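Local coordinates for uncharacterized protein (Bacteroides ovatus, PDB 4IRT) that is of unknown function but, as a putative neuraminidase with a BNR-repeat beta-propeller fold, may act on sialic acid-containing glycans, at residues 265-270 with 317-322; 193-198 with 208-213; 277-282 with 295-300. One frame throughout, in Å; residues are numbered along the deposited sequence. Where two conformers were deposited one is given.

Contact 1 (265-270 with 317-322)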
loop_
_atom_site.group_PDB
_atom_site.type_symbol
_atom_site.label_atom_id
_atom_site.label_comp_id
_atom_site.label_asym_id
_atom_site.label_seq_id
_atom_site.Cartn_x
_atom_site.Cartn_y
_atom_site.Cartn_z
ATOM N N TYR A 265 -7.787 3.715 -10.412
ATOM C CA TYR A 265 -8.729 3.951 -9.336
ATOM C C TYR A 265 -7.941 4.289 -8.075
ATOM O O TYR A 265 -6.985 3.596 -7.761
ATOM C CB TYR A 265 -9.551 2.710 -9.042
ATOM C CG TYR A 265 -10.487 2.321 -10.143
ATOM C CD1 TYR A 265 -9.998 1.718 -11.280
ATOM C CD2 TYR A 265 -11.842 2.555 -10.047
ATOM C CE1 TYR A 265 -10.850 1.345 -12.311
ATOM C CE2 TYR A 265 -12.706 2.200 -11.074
ATOM C CZ TYR A 265 -12.200 1.598 -12.206
ATOM O OH TYR A 265 -13.022 1.218 -13.249
ATOM N N ILE A 266 -8.332 5.357 -7.373
ATOM C CA ILE A 266 -7.597 5.817 -6.172
ATOM C C ILE A 266 -8.561 5.891 -4.991
ATOM O O ILE A 266 -9.603 6.491 -5.117
ATOM C CB ILE A 266 -6.985 7.205 -6.401
ATOM C CG1 ILE A 266 -6.057 7.180 -7.616
ATOM C CG2 ILE A 266 -6.279 7.686 -5.128
ATOM C CD1 ILE A 266 -5.787 8.520 -8.307
ATOM N N ALA A 267 -8.206 5.274 -3.868
ATOM C CA ALA A 267 -9.066 5.232 -2.677
ATOM C C ALA A 267 -8.474 6.076 -1.560
ATOM O O ALA A 267 -7.289 5.960 -1.224
ATOM C CB ALA A 267 -9.256 3.803 -2.208
ATOM N N THR A 268 -9.292 6.956 -1.003
ATOM C CA THR A 268 -8.847 7.868 0.019
ATOM C C THR A 268 -10.045 8.421 0.769
ATOM O O THR A 268 -11.150 7.842 0.709
ATOM C CB THR A 268 -7.931 9.005 -0.553
ATOM O OG1 THR A 268 -7.385 9.759 0.520
ATOM C CG2 THR A 268 -8.715 9.960 -1.483
ATOM N N TYR A 269 -9.816 9.499 1.536
ATOM C CA TYR A 269 -10.896 10.200 2.206
ATOM C C TYR A 269 -10.633 11.707 2.358
ATOM O O TYR A 269 -9.498 12.162 2.311
ATOM C CB TYR A 269 -11.277 9.561 3.554
ATOM C CG TYR A 269 -10.231 9.566 4.678
ATOM C CD1 TYR A 269 -9.933 10.731 5.381
ATOM C CD2 TYR A 269 -9.589 8.392 5.050
ATOM C CE1 TYR A 269 -9.001 10.731 6.411
ATOM C CE2 TYR A 269 -8.646 8.359 6.095
ATOM C CZ TYR A 269 -8.349 9.524 6.760
ATOM O OH TYR A 269 -7.438 9.536 7.790
ATOM N N TRP A 270 -11.721 12.459 2.469
ATOM C CA TRP A 270 -11.714 13.890 2.772
ATOM C C TRP A 270 -13.155 14.331 3.113
ATOM O O TRP A 270 -14.110 13.601 2.854
ATOM C CB TRP A 270 -11.099 14.700 1.600
ATOM C CG TRP A 270 -11.964 14.734 0.324
ATOM C CD1 TRP A 270 -13.034 15.556 0.076
ATOM C CD2 TRP A 270 -11.765 13.972 -0.876
ATOM N NE1 TRP A 270 -13.535 15.323 -1.185
ATOM C CE2 TRP A 270 -12.778 14.355 -1.788
ATOM C CE3 TRP A 270 -10.819 13.029 -1.278
ATOM C CZ2 TRP A 270 -12.879 13.801 -3.053
ATOM C CZ3 TRP A 270 -10.948 12.459 -2.547
ATOM C CH2 TRP A 270 -11.954 12.847 -3.403
ATOM N N PRO A 317 -7.882 3.215 3.072
ATOM C CA PRO A 317 -8.525 2.091 2.418
ATOM C C PRO A 317 -7.729 1.341 1.369
ATOM O O PRO A 317 -6.708 1.829 0.857
ATOM C CB PRO A 317 -9.735 2.757 1.772
ATOM C CG PRO A 317 -9.221 4.088 1.360
ATOM C CD PRO A 317 -8.337 4.506 2.515
ATOM N N ARG A 318 -8.230 0.160 1.026
ATOM C CA ARG A 318 -7.750 -0.593 -0.151
ATOM C C ARG A 318 -8.946 -0.909 -1.039
ATOM O O ARG A 318 -10.085 -0.926 -0.564
ATOM C CB ARG A 318 -7.073 -1.913 0.233
ATOM C CG ARG A 318 -5.761 -1.821 1.014
ATOM C CD ARG A 318 -4.592 -1.753 0.094
ATOM N NE ARG A 318 -3.255 -1.758 0.706
ATOM C CZ ARG A 318 -2.288 -2.601 0.374
ATOM N NH1 ARG A 318 -2.497 -3.605 -0.487
ATOM N NH2 ARG A 318 -1.105 -2.476 0.937
ATOM N N ILE A 319 -8.674 -1.159 -2.318
ATOM C CA ILE A 319 -9.703 -1.495 -3.294
ATOM C C ILE A 319 -9.209 -2.570 -4.256
ATOM O O ILE A 319 -8.006 -2.665 -4.570
ATOM C CB ILE A 319 -10.131 -0.281 -4.149
ATOM C CG1 ILE A 319 -8.904 0.473 -4.706
ATOM C CG2 ILE A 319 -11.037 0.655 -3.378
ATOM C CD1 ILE A 319 -9.272 1.521 -5.747
ATOM N N VAL A 320 -10.147 -3.363 -4.750
ATOM C CA VAL A 320 -9.909 -4.121 -5.984
ATOM C C VAL A 320 -11.085 -3.860 -6.918
ATOM O O VAL A 320 -12.198 -3.567 -6.467
ATOM C CB VAL A 320 -9.683 -5.625 -5.749
ATOM C CG1 VAL A 320 -8.396 -5.842 -4.940
ATOM C CG2 VAL A 320 -10.890 -6.296 -5.104
ATOM N N VAL A 321 -10.796 -3.929 -8.215
ATOM C CA VAL A 321 -11.764 -3.618 -9.239
ATOM C C VAL A 321 -11.862 -4.756 -10.268
ATOM O O VAL A 321 -10.857 -5.389 -10.623
ATOM C CB VAL A 321 -11.403 -2.305 -9.940
ATOM C CG1 VAL A 321 -12.493 -1.864 -10.925
ATOM C CG2 VAL A 321 -11.160 -1.215 -8.914
ATOM N N GLU A 322 -13.090 -4.987 -10.732
ATOM C CA GLU A 322 -13.376 -5.952 -11.790
ATOM C C GLU A 322 -14.334 -5.276 -12.772
ATOM O O GLU A 322 -15.547 -5.210 -12.536
ATOM C CB GLU A 322 -14.005 -7.207 -11.174
ATOM C CG GLU A 322 -14.752 -8.144 -12.127
ATOM C CD GLU A 322 -13.873 -8.705 -13.222
ATOM O OE1 GLU A 322 -13.720 -8.037 -14.260
ATOM O OE2 GLU A 322 -13.359 -9.829 -13.042
#
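Ala267 and Pro317 mark the narrow end of this contact, their CA atoms 6.0 Å apart, while the CA atoms of Tyr265 and Val321 lie 8.2 Å apart at the wider end. The short axes of strands 265-270 and 318-322 approach to 7.1 Å with directions 151° apart, roughly antiparallel. No hydrogen bond links the two segments, for they belong to different sheets: Tyr265 and Ala267 bond through their backbones to Ser257 and Ser255, and Ile266 to Val283. This is the face-to-face packing of successive blades in a beta-propeller, with alternate residues, Tyr265 and Ala267 against Pro317, Ile319 and Val321, turned into the interface.

Residue size follows the spacing. Where the strands are close, the small Ala267 offers its CB to Pro317 CG at 3.6 Å and to Ile319 CG2 at 3.8 Å. Ile319 reaches further along: its CG1 sits between the backbone N and the carbonyl carbon (chi1 48°), and the extended chain beyond it sets CD1 3.5 Å from Tyr265 CB. At the wider end the larger Tyr265 ring spans to Val321. The Val321 side chain crosses that of Tyr265 at about a right angle and straddles one ring face, CG2 lying 3.9 Å from the ring centroid and 14° off the normal in a CH-pi contact. Val321 CG1 touches Tyr265 CZ at 3.7 Å.

Tyr328 of strand 325-330 also covers Ala267, Pro317 and Ile319, and the Tyr265 ring meets Trp284 with nearly parallel planes. Built from methyl, ring and aliphatic surfaces, the contact relies on complementary shape and the hydrophobic effect, with no directional bond between its segments; just beside it, Pro317 O to Ser255 OG adds a polar tie at the same interface.

Contact 2 (193-198 with 208-213). With EDO (1,2-ethanediol), chain M.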
loop_
_atom_site.group_PDB
_atom_site.type_symbol
_atom_site.label_atom_id
_atom_site.label_comp_id
_atom_site.label_asym_id
_atom_site.label_seq_id
_atom_site.Cartn_x
_atom_site.Cartn_y
_atom_site.Cartn_z
ATOM N N LEU A 193 0.869 5.735 -10.843
ATOM C CA LEU A 193 1.361 6.521 -9.709
ATOM C C LEU A 193 0.413 7.662 -9.406
ATOM O O LEU A 193 0.063 8.432 -10.298
ATOM C CB LEU A 193 2.731 7.109 -10.085
ATOM C CG LEU A 193 3.349 8.185 -9.192
ATOM C CD1 LEU A 193 3.716 7.649 -7.834
ATOM C CD2 LEU A 193 4.584 8.741 -9.881
ATOM N N SER A 194 0.009 7.789 -8.147
ATOM C CA SER A 194 -0.762 8.962 -7.681
ATOM C C SER A 194 -0.189 9.455 -6.356
ATOM O O SER A 194 0.523 8.710 -5.632
ATOM C CB SER A 194 -2.248 8.655 -7.542
ATOM O OG SER A 194 -2.472 7.553 -6.697
ATOM N N TRP A 195 -0.494 10.714 -6.031
ATOM C CA TRP A 195 0.052 11.347 -4.839
ATOM C C TRP A 195 -0.731 12.564 -4.433
ATOM O O TRP A 195 -1.493 13.088 -5.223
ATOM C CB TRP A 195 1.528 11.717 -5.035
ATOM C CG TRP A 195 1.841 12.805 -5.991
ATOM C CD1 TRP A 195 2.096 14.139 -5.669
ATOM C CD2 TRP A 195 2.042 12.695 -7.410
ATOM N NE1 TRP A 195 2.412 14.840 -6.805
ATOM C CE2 TRP A 195 2.393 13.988 -7.884
ATOM C CE3 TRP A 195 1.911 11.649 -8.336
ATOM C CZ2 TRP A 195 2.594 14.259 -9.240
ATOM C CZ3 TRP A 195 2.144 11.917 -9.713
ATOM C CH2 TRP A 195 2.484 13.205 -10.137
ATOM N N VAL A 196 -0.513 12.990 -3.196
ATOM C CA VAL A 196 -0.992 14.273 -2.687
ATOM C C VAL A 196 0.245 15.094 -2.364
ATOM O O VAL A 196 1.338 14.546 -2.093
ATOM C CB VAL A 196 -1.865 14.126 -1.408
ATOM C CG1 VAL A 196 -3.000 13.116 -1.665
ATOM C CG2 VAL A 196 -1.025 13.734 -0.202
ATOM N N TRP A 197 0.092 16.401 -2.443
ATOM C CA TRP A 197 1.118 17.275 -1.987
ATOM C C TRP A 197 0.942 17.518 -0.517
ATOM O O TRP A 197 -0.181 17.525 -0.008
ATOM C CB TRP A 197 1.030 18.608 -2.699
ATOM C CG TRP A 197 1.265 18.535 -4.179
ATOM C CD1 TRP A 197 0.369 18.847 -5.156
ATOM C CD2 TRP A 197 2.490 18.189 -4.856
ATOM N NE1 TRP A 197 0.954 18.710 -6.401
ATOM C CE2 TRP A 197 2.254 18.314 -6.239
ATOM C CE3 TRP A 197 3.767 17.810 -4.423
ATOM C CZ2 TRP A 197 3.264 18.074 -7.210
ATOM C CZ3 TRP A 197 4.751 17.579 -5.378
ATOM C CH2 TRP A 197 4.489 17.704 -6.752
ATOM N N ARG A 198 2.051 17.726 0.186
ATOM C CA ARG A 198 1.953 18.314 1.517
ATOM C C ARG A 198 2.815 19.558 1.538
ATOM O O ARG A 198 4.028 19.479 1.381
ATOM C CB ARG A 198 2.386 17.407 2.647
ATOM C CG ARG A 198 1.974 18.065 3.963
ATOM C CD ARG A 198 2.398 17.348 5.201
ATOM N NE ARG A 198 1.589 16.166 5.448
ATOM C CZ ARG A 198 1.750 15.400 6.509
ATOM N NH1 ARG A 198 2.635 15.745 7.438
ATOM N NH2 ARG A 198 1.022 14.304 6.663
ATOM N N ASP A 208 -4.629 18.239 -2.943
ATOM C CA ASP A 208 -4.692 17.700 -4.308
ATOM C C ASP A 208 -4.372 16.206 -4.426
ATOM O O ASP A 208 -3.738 15.617 -3.551
ATOM C CB ASP A 208 -3.765 18.509 -5.252
ATOM C CG ASP A 208 -4.173 19.966 -5.349
ATOM O OD1 ASP A 208 -5.377 20.259 -5.569
ATOM O OD2 ASP A 208 -3.287 20.839 -5.197
ATOM N N ILE A 209 -4.879 15.614 -5.505
ATOM C CA ILE A 209 -4.534 14.269 -5.940
ATOM C C ILE A 209 -4.050 14.332 -7.378
ATOM O O ILE A 209 -4.802 14.747 -8.286
ATOM C CB ILE A 209 -5.729 13.284 -5.831
ATOM C CG1 ILE A 209 -6.315 13.325 -4.401
ATOM C CG2 ILE A 209 -5.277 11.870 -6.205
ATOM C CD1 ILE A 209 -7.438 12.339 -4.119
ATOM N N CYS A 210 -2.818 13.886 -7.588
ATOM C CA CYS A 210 -2.159 13.963 -8.894
ATOM C C CYS A 210 -1.867 12.547 -9.426
ATOM O O CYS A 210 -1.894 11.585 -8.685
ATOM C CB CYS A 210 -0.850 14.758 -8.789
ATOM S SG CYS A 210 -1.058 16.497 -8.282
ATOM N N TYR A 211 -1.540 12.433 -10.710
ATOM C CA TYR A 211 -1.466 11.128 -11.357
ATOM C C TYR A 211 -0.432 11.116 -12.482
ATOM O O TYR A 211 -0.291 12.088 -13.188
ATOM C CB TYR A 211 -2.829 10.769 -11.936
ATOM C CG TYR A 211 -2.824 9.480 -12.719
ATOM C CD1 TYR A 211 -2.906 8.246 -12.062
ATOM C CD2 TYR A 211 -2.746 9.481 -14.097
ATOM C CE1 TYR A 211 -2.883 7.058 -12.770
ATOM C CE2 TYR A 211 -2.702 8.294 -14.810
ATOM C CZ TYR A 211 -2.802 7.085 -14.152
ATOM O OH TYR A 211 -2.821 5.892 -14.845
ATOM N N ALA A 212 0.240 9.985 -12.647
ATOM C CA ALA A 212 1.042 9.722 -13.807
ATOM C C ALA A 212 1.101 8.232 -14.041
ATOM O O ALA A 212 0.838 7.461 -13.128
ATOM C CB ALA A 212 2.449 10.272 -13.611
ATOM N N ARG A 213 1.413 7.840 -15.268
ATOM C CA ARG A 213 1.643 6.416 -15.584
ATOM C C ARG A 213 2.761 6.193 -16.585
ATOM O O ARG A 213 3.067 7.057 -17.392
ATOM C CB ARG A 213 0.359 5.739 -16.054
ATOM C CG ARG A 213 -0.308 6.398 -17.265
ATOM C CD ARG A 213 -1.413 5.473 -17.759
ATOM N NE ARG A 213 -2.333 6.087 -18.726
ATOM C CZ ARG A 213 -3.635 6.236 -18.546
ATOM N NH1 ARG A 213 -4.220 5.883 -17.405
ATOM N NH2 ARG A 213 -4.356 6.761 -19.513
HETATM C C1 EDO M . -1.570 7.981 -22.304
HETATM O O1 EDO M . -1.319 7.641 -20.924
HETATM C C2 EDO M . -2.271 6.870 -23.084
HETATM O O2 EDO M . -3.530 6.572 -22.467
#
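Cys210 lies against two tryptophans of the facing strand. Its CB sits over the six-membered ring of Trp195, 3.6 Å from the centroid and 19° off the normal, a CH-pi contact. Its sulfur makes oblique sulfur-aromatic contacts with the five-membered rings of both Trp195 and Trp197, SG coming within 3.5 Å of Trp197 NE1. A small, polarisable thiol suits this place beside two indoles. The indoles also meet each other: Trp195 NE1 lies 3.3 Å above the plane of Trp197, whose CD2 is at the edge of the Trp195 ring. With chi1 at 69°, Trp195 CG stands between the backbone N and the carbonyl carbon, on the Cys210 side. Trp195 CZ3 meets Ala212 CB at 4.2 Å. An alanine in place of Trp195 would probably open a gap beside Cys210 CB and Ala212 CB and leave the Trp197 ring freer to shift.

Beneath these side chains is an antiparallel beta hairpin, the two inner strands of a four-stranded propeller blade. Leu193 with Ala212 and Trp195 with Cys210 are hydrogen-bonded pairs, Cys210 N to Trp195 O being the straightest bond at 2.8 Å and 167°. Ser194 and Tyr211 form the non-hydrogen-bonded pair between them and point to the opposite face. Asp208 O, by contrast, is buried with only a CA-H...O contact from Val196 CA at 3.2 Å.

Further out, Tyr240 OH bonds Trp197 NE1 and Gln182 NE2 bonds Ser194 OG. Tyr211 OH is shared by His192 ND1 and Arg213 NH1; the same guanidinium grips 1,2-ethanediol, probably from the crystallisation liquor, Arg213 NE lying 2.9 Å from its O1.

Contact 3 (277-282 with 295-300)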
loop_
_atom_site.group_PDB
_atom_site.type_symbol
_atom_site.label_atom_id
_atom_site.label_comp_id
_atom_site.label_asym_id
_atom_site.label_seq_id
_atom_site.Cartn_x
_atom_site.Cartn_y
_atom_site.Cartn_z
ATOM N N VAL A 277 -17.062 16.242 8.838
ATOM C CA VAL A 277 -16.956 14.774 8.848
ATOM C C VAL A 277 -16.241 14.202 7.612
ATOM O O VAL A 277 -16.775 14.222 6.508
ATOM C CB VAL A 277 -18.349 14.135 8.888
ATOM C CG1 VAL A 277 -18.250 12.617 8.902
ATOM C CG2 VAL A 277 -19.164 14.658 10.072
ATOM N N PRO A 278 -15.045 13.627 7.800
ATOM C CA PRO A 278 -14.351 13.026 6.663
ATOM C C PRO A 278 -15.147 11.860 6.116
ATOM O O PRO A 278 -15.794 11.146 6.889
ATOM C CB PRO A 278 -13.020 12.558 7.283
ATOM C CG PRO A 278 -12.852 13.428 8.494
ATOM C CD PRO A 278 -14.236 13.576 9.030
ATOM N N GLN A 279 -15.095 11.655 4.794
ATOM C CA GLN A 279 -15.856 10.608 4.138
ATOM C C GLN A 279 -14.943 9.889 3.185
ATOM O O GLN A 279 -14.121 10.530 2.519
ATOM C CB GLN A 279 -17.009 11.207 3.302
ATOM C CG GLN A 279 -17.981 12.083 4.071
ATOM C CD GLN A 279 -18.951 11.307 4.958
ATOM O OE1 GLN A 279 -18.981 10.069 4.960
ATOM N NE2 GLN A 279 -19.738 12.035 5.721
ATOM N N TYR A 280 -15.128 8.579 3.090
ATOM C CA TYR A 280 -14.425 7.760 2.132
ATOM C C TYR A 280 -14.815 8.095 0.682
ATOM O O TYR A 280 -15.973 8.423 0.382
ATOM C CB TYR A 280 -14.672 6.292 2.409
ATOM C CG TYR A 280 -13.932 5.699 3.575
ATOM C CD1 TYR A 280 -12.552 5.465 3.506
ATOM C CD2 TYR A 280 -14.606 5.329 4.765
ATOM C CE1 TYR A 280 -11.869 4.871 4.540
ATOM C CE2 TYR A 280 -13.898 4.748 5.835
ATOM C CZ TYR A 280 -12.556 4.516 5.703
ATOM O OH TYR A 280 -11.797 3.903 6.683
ATOM N N ARG A 281 -13.818 8.057 -0.199
ATOM C CA ARG A 281 -13.937 8.450 -1.583
ATOM C C ARG A 281 -13.255 7.468 -2.501
ATOM O O ARG A 281 -12.278 6.839 -2.123
ATOM C CB ARG A 281 -13.208 9.783 -1.795
ATOM C CG ARG A 281 -13.574 10.831 -0.771
ATOM C CD ARG A 281 -14.954 11.429 -0.989
ATOM N NE ARG A 281 -15.277 12.390 0.078
ATOM C CZ ARG A 281 -16.138 13.404 -0.027
ATOM N NH1 ARG A 281 -16.809 13.570 -1.147
ATOM N NH2 ARG A 281 -16.348 14.231 1.001
ATOM N N ILE A 282 -13.728 7.418 -3.740
ATOM C CA ILE A 282 -12.973 6.841 -4.838
ATOM C C ILE A 282 -12.846 7.863 -5.980
ATOM O O ILE A 282 -13.793 8.595 -6.277
ATOM C CB ILE A 282 -13.607 5.494 -5.296
ATOM C CG1 ILE A 282 -12.648 4.723 -6.194
ATOM C CG2 ILE A 282 -14.961 5.704 -5.973
ATOM C CD1 ILE A 282 -12.982 3.255 -6.321
ATOM N N ILE A 295 -18.334 7.184 -0.671
ATOM C CA ILE A 295 -18.612 5.782 -0.439
ATOM C C ILE A 295 -19.614 5.579 0.683
ATOM O O ILE A 295 -20.533 4.778 0.524
ATOM C CB ILE A 295 -17.328 4.992 -0.083
ATOM C CG1 ILE A 295 -16.219 5.234 -1.095
ATOM C CG2 ILE A 295 -17.631 3.499 0.043
ATOM C CD1 ILE A 295 -16.551 4.892 -2.528
ATOM N N THR A 296 -19.449 6.248 1.814
ATOM C CA THR A 296 -20.422 6.064 2.923
ATOM C C THR A 296 -20.969 7.415 3.369
ATOM O O THR A 296 -20.588 8.432 2.821
ATOM C CB THR A 296 -19.882 5.206 4.104
ATOM O OG1 THR A 296 -18.879 5.911 4.808
ATOM C CG2 THR A 296 -19.301 3.864 3.632
ATOM N N ASP A 297 -21.919 7.413 4.289
ATOM C CA ASP A 297 -22.481 8.644 4.813
ATOM C C ASP A 297 -22.201 8.666 6.308
ATOM O O ASP A 297 -23.090 8.466 7.134
ATOM C CB ASP A 297 -23.994 8.753 4.526
ATOM C CG ASP A 297 -24.581 10.106 4.970
ATOM O OD1 ASP A 297 -23.849 11.134 5.002
ATOM O OD2 ASP A 297 -25.792 10.155 5.296
ATOM N N ARG A 298 -20.937 8.855 6.645
ATOM C CA ARG A 298 -20.513 8.913 8.043
ATOM C C ARG A 298 -21.129 10.126 8.739
ATOM O O ARG A 298 -21.308 11.161 8.127
ATOM C CB ARG A 298 -18.984 9.015 8.128
ATOM C CG ARG A 298 -18.203 7.936 7.408
ATOM C CD ARG A 298 -16.704 8.053 7.645
ATOM N NE ARG A 298 -16.408 7.679 9.029
ATOM C CZ ARG A 298 -16.151 8.515 10.039
ATOM N NH1 ARG A 298 -16.028 9.828 9.864
ATOM N NH2 ARG A 298 -15.969 8.011 11.256
ATOM N N GLN A 299 -21.381 9.982 10.038
ATOM C CA GLN A 299 -21.970 11.002 10.903
ATOM C C GLN A 299 -21.001 11.615 11.920
ATOM O O GLN A 299 -21.282 12.678 12.476
ATOM C CB GLN A 299 -23.080 10.334 11.742
ATOM C CG GLN A 299 -24.214 9.755 10.921
ATOM C CD GLN A 299 -24.809 10.827 10.035
ATOM O OE1 GLN A 299 -25.433 11.761 10.535
ATOM N NE2 GLN A 299 -24.565 10.736 8.723
ATOM N N THR A 300 -19.921 10.910 12.214
ATOM C CA THR A 300 -19.051 11.230 13.338
ATOM C C THR A 300 -17.807 11.991 12.864
ATOM O O THR A 300 -17.006 11.458 12.098
ATOM C CB THR A 300 -18.615 9.947 14.062
ATOM O OG1 THR A 300 -19.778 9.144 14.281
ATOM C CG2 THR A 300 -17.928 10.244 15.398
#
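Gln279 and Arg298 run antiparallel alongside one another, each side chain bonding to the other's stretch of backbone. They join strand 278-285, third of four in a beta-propeller blade, to the loop that leaves the outermost strand 290-294, so the pairing goes on where regular sheet has ended. The Gln279 amide takes the part of a strand's peptide group: OE1 accepts from Arg298 N at 2.9 Å, in the carbonyl plane on a lone pair, while NE2 donates a hydrogen bond to Arg298 O at 3.0 Å. A bend at chi2 (-75°) folds the chain to bring the amide there, and an amide, with acceptor and donor side by side, is well suited to the task.

Arg298 answers in kind, its guanidinium turned 57° from the Gln279 amide. Pro278 O lies in the guanidinium plane, at its edge, and takes a long but straight bond from Arg298 NH1 at 3.3 Å and 166°. Arg298 NH1 also donates to Thr300 O at 2.9 Å, closing its own loop, and NE forms a salt bridge with Asp332, which would balance the charge of this buried arginine. Val277 packs alongside, with CG1 3.5 Å from Arg298 O.

At the other end the backbone takes over, Ile295 N donating to Tyr280 O at 2.9 Å. Tyr280 and Ile295 turn toward each other at CB, while the phenol continues to Phe330 and places OH on Ala315 O. Beta-branched Ile295, broad near the backbone, also sends its tip past Ile282 at a slant, CD1 resting 3.9 Å from Ile282 CG2.

The contacts cover three successive blades of the propeller. Contact 2 comes first along the chain, in the blade of strands 191-198 and 206-214; contact 3 follows, nested inside the loop that contact 1 closes. Contacts 1 and 3 share the next blade through neighbouring strands 264-271 and 278-285, with Thr268 O 2.8 Å from Arg281 N in a probable hydrogen bond, and contact 1 reaches on to strand 318-322 of the following blade. Strand 264-271 also packs against contact 2, Ile266 CD1 lying 3.6 Å from Ser194 CB. The centre of contact 1 is about 14 Å from that of contact 2 and about 13 Å from that of contact 3. One strand thus joins blades on both its sides.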